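Local coordinates for serine-tRNA ligase (Naegleria fowleri, PDB 6BLJ), which binds AMP and probably attaches serine to its cognate tRNA in the cytoplasm, using ATP, as a class II aminoacyl-tRNA synthetase, at residues 394-399 / 455-460. Residues are numbered along the deposited sequence; the frame is centred on the assembly and turned at random.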
ATOM      1  N   TRP A 394      25.844  13.966 -18.308  1.00 24.17           N
ATOM      2  CA  TRP A 394      25.425  14.358 -19.650  1.00 22.00           C
ATOM      3  C   TRP A 394      24.859  13.169 -20.426  1.00 26.46           C
ATOM      4  O   TRP A 394      25.519  12.133 -20.561  1.00 25.81           O
ATOM      5  CB  TRP A 394      26.648  14.941 -20.372  1.00 22.49           C
ATOM      6  CG  TRP A 394      26.490  15.359 -21.791  1.00 24.73           C
ATOM      7  CD1 TRP A 394      27.056  14.762 -22.892  1.00 27.57           C
ATOM      8  CD2 TRP A 394      25.754  16.487 -22.280  1.00 28.53           C
ATOM      9  NE1 TRP A 394      26.707  15.450 -24.035  1.00 27.36           N
ATOM     10  CE2 TRP A 394      25.904  16.507 -23.687  1.00 28.19           C
ATOM     11  CE3 TRP A 394      24.972  17.477 -21.669  1.00 29.72           C
ATOM     12  CZ2 TRP A 394      25.312  17.487 -24.488  1.00 26.59           C
ATOM     13  CZ3 TRP A 394      24.380  18.447 -22.469  1.00 32.61           C
ATOM     14  CH2 TRP A 394      24.557  18.443 -23.867  1.00 31.84           C
ATOM     15  N   PHE A 395      23.653  13.335 -20.970  1.00 22.62           N
ATOM     16  CA  PHE A 395      23.000  12.339 -21.817  1.00 23.29           C
ATOM     17  C   PHE A 395      22.786  12.945 -23.202  1.00 28.88           C
ATOM     18  O   PHE A 395      21.759  13.598 -23.448  1.00 27.97           O
ATOM     19  CB  PHE A 395      21.665  11.881 -21.211  1.00 21.97           C
ATOM     20  CG  PHE A 395      21.804  10.921 -20.054  1.00 26.71           C
ATOM     21  CD1 PHE A 395      22.096  11.384 -18.779  1.00 23.51           C
ATOM     22  CD2 PHE A 395      21.634   9.553 -20.242  1.00 26.03           C
ATOM     23  CE1 PHE A 395      22.212  10.504 -17.716  1.00 25.54           C
ATOM     24  CE2 PHE A 395      21.744   8.660 -19.177  1.00 24.79           C
ATOM     25  CZ  PHE A 395      22.034   9.139 -17.909  1.00 21.53           C
ATOM     26  N   PRO A 396      23.733  12.773 -24.136  1.00 24.19           N
ATOM     27  CA  PRO A 396      23.629  13.471 -25.437  1.00 28.08           C
ATOM     28  C   PRO A 396      22.466  13.010 -26.307  1.00 26.61           C
ATOM     29  O   PRO A 396      22.139  13.691 -27.293  1.00 25.18           O
ATOM     30  CB  PRO A 396      24.978  13.168 -26.124  1.00 25.85           C
ATOM     31  CG  PRO A 396      25.451  11.875 -25.485  1.00 25.36           C
ATOM     32  CD  PRO A 396      24.945  11.931 -24.036  1.00 23.79           C
ATOM     33  N   GLY A 397      21.851  11.877 -26.003  1.00 28.98           N
ATOM     34  CA  GLY A 397      20.675  11.466 -26.729  1.00 23.88           C
ATOM     35  C   GLY A 397      19.360  11.914 -26.127  1.00 31.91           C
ATOM     36  O   GLY A 397      18.309  11.567 -26.670  1.00 31.80           O
ATOM     37  N   ALA A 398      19.368  12.660 -25.020  1.00 23.72           N
ATOM     38  CA  ALA A 398      18.106  13.004 -24.369  1.00 28.27           C
ATOM     39  C   ALA A 398      17.282  13.963 -25.210  1.00 33.75           C
ATOM     40  O   ALA A 398      17.799  14.688 -26.067  1.00 32.34           O
ATOM     41  CB  ALA A 398      18.349  13.656 -23.009  1.00 21.40           C
ATOM     42  N   ASP A 399      15.979  13.981 -24.922  1.00 34.51           N
ATOM     43  CA  ASP A 399      15.111  15.004 -25.481  1.00 41.28           C
ATOM     44  C   ASP A 399      15.588  16.368 -25.003  1.00 40.28           C
ATOM     45  O   ASP A 399      16.133  16.507 -23.903  1.00 37.67           O
ATOM     46  CB  ASP A 399      13.651  14.770 -25.059  1.00 40.54           C
ATOM     47  CG  ASP A 399      13.108  13.443 -25.561  1.00 52.27           C
ATOM     48  OD1 ASP A 399      13.524  13.017 -26.661  1.00 59.84           O
ATOM     49  OD2 ASP A 399      12.286  12.815 -24.852  1.00 48.97           O
ATOM     50  N   ILE A 455      26.771   5.577 -20.359  1.00 23.56           N
ATOM     51  CA  ILE A 455      27.948   5.141 -21.108  1.00 22.82           C
ATOM     52  C   ILE A 455      27.601   4.929 -22.575  1.00 23.51           C
ATOM     53  O   ILE A 455      28.296   5.423 -23.467  1.00 26.18           O
ATOM     54  CB  ILE A 455      28.544   3.866 -20.488  1.00 27.39           C
ATOM     55  CG1 ILE A 455      29.212   4.184 -19.146  1.00 28.06           C
ATOM     56  CG2 ILE A 455      29.534   3.193 -21.470  1.00 25.80           C
ATOM     57  CD1 ILE A 455      29.704   2.939 -18.407  1.00 25.91           C
ATOM     58  N   VAL A 456      26.514   4.197 -22.853  1.00 21.83           N
ATOM     59  CA  VAL A 456      26.284   3.843 -24.253  1.00 24.46           C
ATOM     60  C   VAL A 456      25.971   5.090 -25.080  1.00 25.22           C
ATOM     61  O   VAL A 456      26.330   5.151 -26.262  1.00 25.17           O
ATOM     62  CB  VAL A 456      25.193   2.752 -24.391  1.00 28.26           C
ATOM     63  CG1 VAL A 456      25.592   1.465 -23.618  1.00 21.37           C
ATOM     64  CG2 VAL A 456      23.809   3.252 -23.993  1.00 21.00           C
ATOM     65  N   GLU A 457      25.332   6.113 -24.480  1.00 21.77           N
ATOM     66  CA  GLU A 457      25.081   7.353 -25.219  1.00 24.25           C
ATOM     67  C   GLU A 457      26.362   8.142 -25.468  1.00 28.07           C
ATOM     68  O   GLU A 457      26.555   8.695 -26.556  1.00 26.72           O
ATOM     69  CB  GLU A 457      24.068   8.232 -24.488  1.00 24.16           C
ATOM     70  CG  GLU A 457      22.625   7.707 -24.578  1.00 21.31           C
ATOM     71  CD  GLU A 457      21.596   8.739 -24.130  1.00 29.68           C
ATOM     72  OE1 GLU A 457      21.954   9.926 -23.912  1.00 23.85           O
ATOM     73  OE2 GLU A 457      20.424   8.349 -23.976  1.00 23.00           O
ATOM     74  N   ASN A 458      27.249   8.215 -24.480  1.00 22.64           N
ATOM     75  CA  ASN A 458      28.447   9.026 -24.668  1.00 30.41           C
ATOM     76  C   ASN A 458      29.510   8.337 -25.514  1.00 31.30           C
ATOM     77  O   ASN A 458      30.335   9.035 -26.117  1.00 29.56           O
ATOM     78  CB  ASN A 458      29.030   9.412 -23.312  1.00 24.96           C
ATOM     79  CG  ASN A 458      28.263  10.546 -22.673  1.00 29.08           C
ATOM     80  OD1 ASN A 458      28.413  11.706 -23.057  1.00 25.89           O
ATOM     81  ND2 ASN A 458      27.386  10.208 -21.730  1.00 22.68           N
ATOM     82  N   TYR A 459      29.494   7.004 -25.594  1.00 25.60           N
ATOM     83  CA  TYR A 459      30.510   6.240 -26.321  1.00 26.94           C
ATOM     84  C   TYR A 459      29.974   5.636 -27.618  1.00 30.05           C
ATOM     85  O   TYR A 459      30.648   4.795 -28.228  1.00 31.09           O
ATOM     86  CB  TYR A 459      31.084   5.137 -25.415  1.00 27.81           C
ATOM     87  CG  TYR A 459      32.074   5.683 -24.406  1.00 33.61           C
ATOM     88  CD1 TYR A 459      33.441   5.690 -24.674  1.00 38.95           C
ATOM     89  CD2 TYR A 459      31.637   6.234 -23.191  1.00 27.62           C
ATOM     90  CE1 TYR A 459      34.370   6.213 -23.752  1.00 38.80           C
ATOM     91  CE2 TYR A 459      32.562   6.772 -22.269  1.00 30.38           C
ATOM     92  CZ  TYR A 459      33.925   6.754 -22.562  1.00 34.22           C
ATOM     93  OH  TYR A 459      34.849   7.268 -21.676  1.00 25.23           O
ATOM     94  N   GLN A 460      28.785   6.046 -28.059  1.00 27.26           N
ATOM     95  CA  GLN A 460      28.209   5.505 -29.280  1.00 27.54           C
ATOM     96  C   GLN A 460      28.989   5.977 -30.503  1.00 29.29           C
ATOM     97  O   GLN A 460      29.622   7.035 -30.497  1.00 26.71           O
ATOM     98  CB  GLN A 460      26.738   5.921 -29.402  1.00 24.83           C
ATOM     99  CG  GLN A 460      26.533   7.416 -29.634  1.00 25.04           C
ATOM    100  CD  GLN A 460      25.061   7.807 -29.710  1.00 28.03           C
ATOM    101  OE1 GLN A 460      24.357   7.469 -30.673  1.00 30.18           O
ATOM    102  NE2 GLN A 460      24.580   8.489 -28.675  1.00 25.96           N
TER
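Glu-457 reaches from the last turn of helix 448-458 into the type I turn that runs from Phe-395 to Ala-398. Its CB is 3.8 Å from Pro-396 CD. Glu-457 CG lies anti to the carbonyl carbon (chi1 -74°), and the chain is extended beyond it. Glu-457 CD arrives beside the backbone of Gly-397. OE1 accepts a hydrogen bond of 2.9 Å from Gly-397 N. The donor stands above the carboxylate plane, 60° out of it. The same oxygen lies 3.3 Å from Phe-395 CB and near the plane of the Phe-395 ring, at its edge. The ring and carboxylate planes are nearly perpendicular. Pro-396 N also lies near OE1, but a proline nitrogen has no N-H to donate. OE2 accepts a hydrogen bond from His-191 N, so both carboxylate oxygens have a backbone N-H donor. Any negative charge here would probably be eased by these two bonds.

Asn-458 makes the second link. Its ND2 donates to Trp-394 O at 2.9 Å, almost straight at 173° and close to its own amide plane. ND2 also bonds to Cys-454 O, one turn back. OD1 sits at the edge of the Trp-394 ring, 3.3 Å from CD1. The Pro-396 ring lies against both helix residues: CG is 3.5 Å from Glu-457 O, and CD touches the Asn-458 amide. Gln-460 NE2 donates a hydrogen bond to the same Glu-457 O, in the carbonyl plane, on a lone pair.

Within the class II core domain, the contact ties the C-terminal end of helix 448-458 to the loop joining antiparallel strands 387-394 and 404-412. Phe-395 also packs on Cys-453 and Cys-454 of this helix, and its side chain is about 8 Å from the bound AMP. Helix 191-197 meets Val-456 and Gln-460.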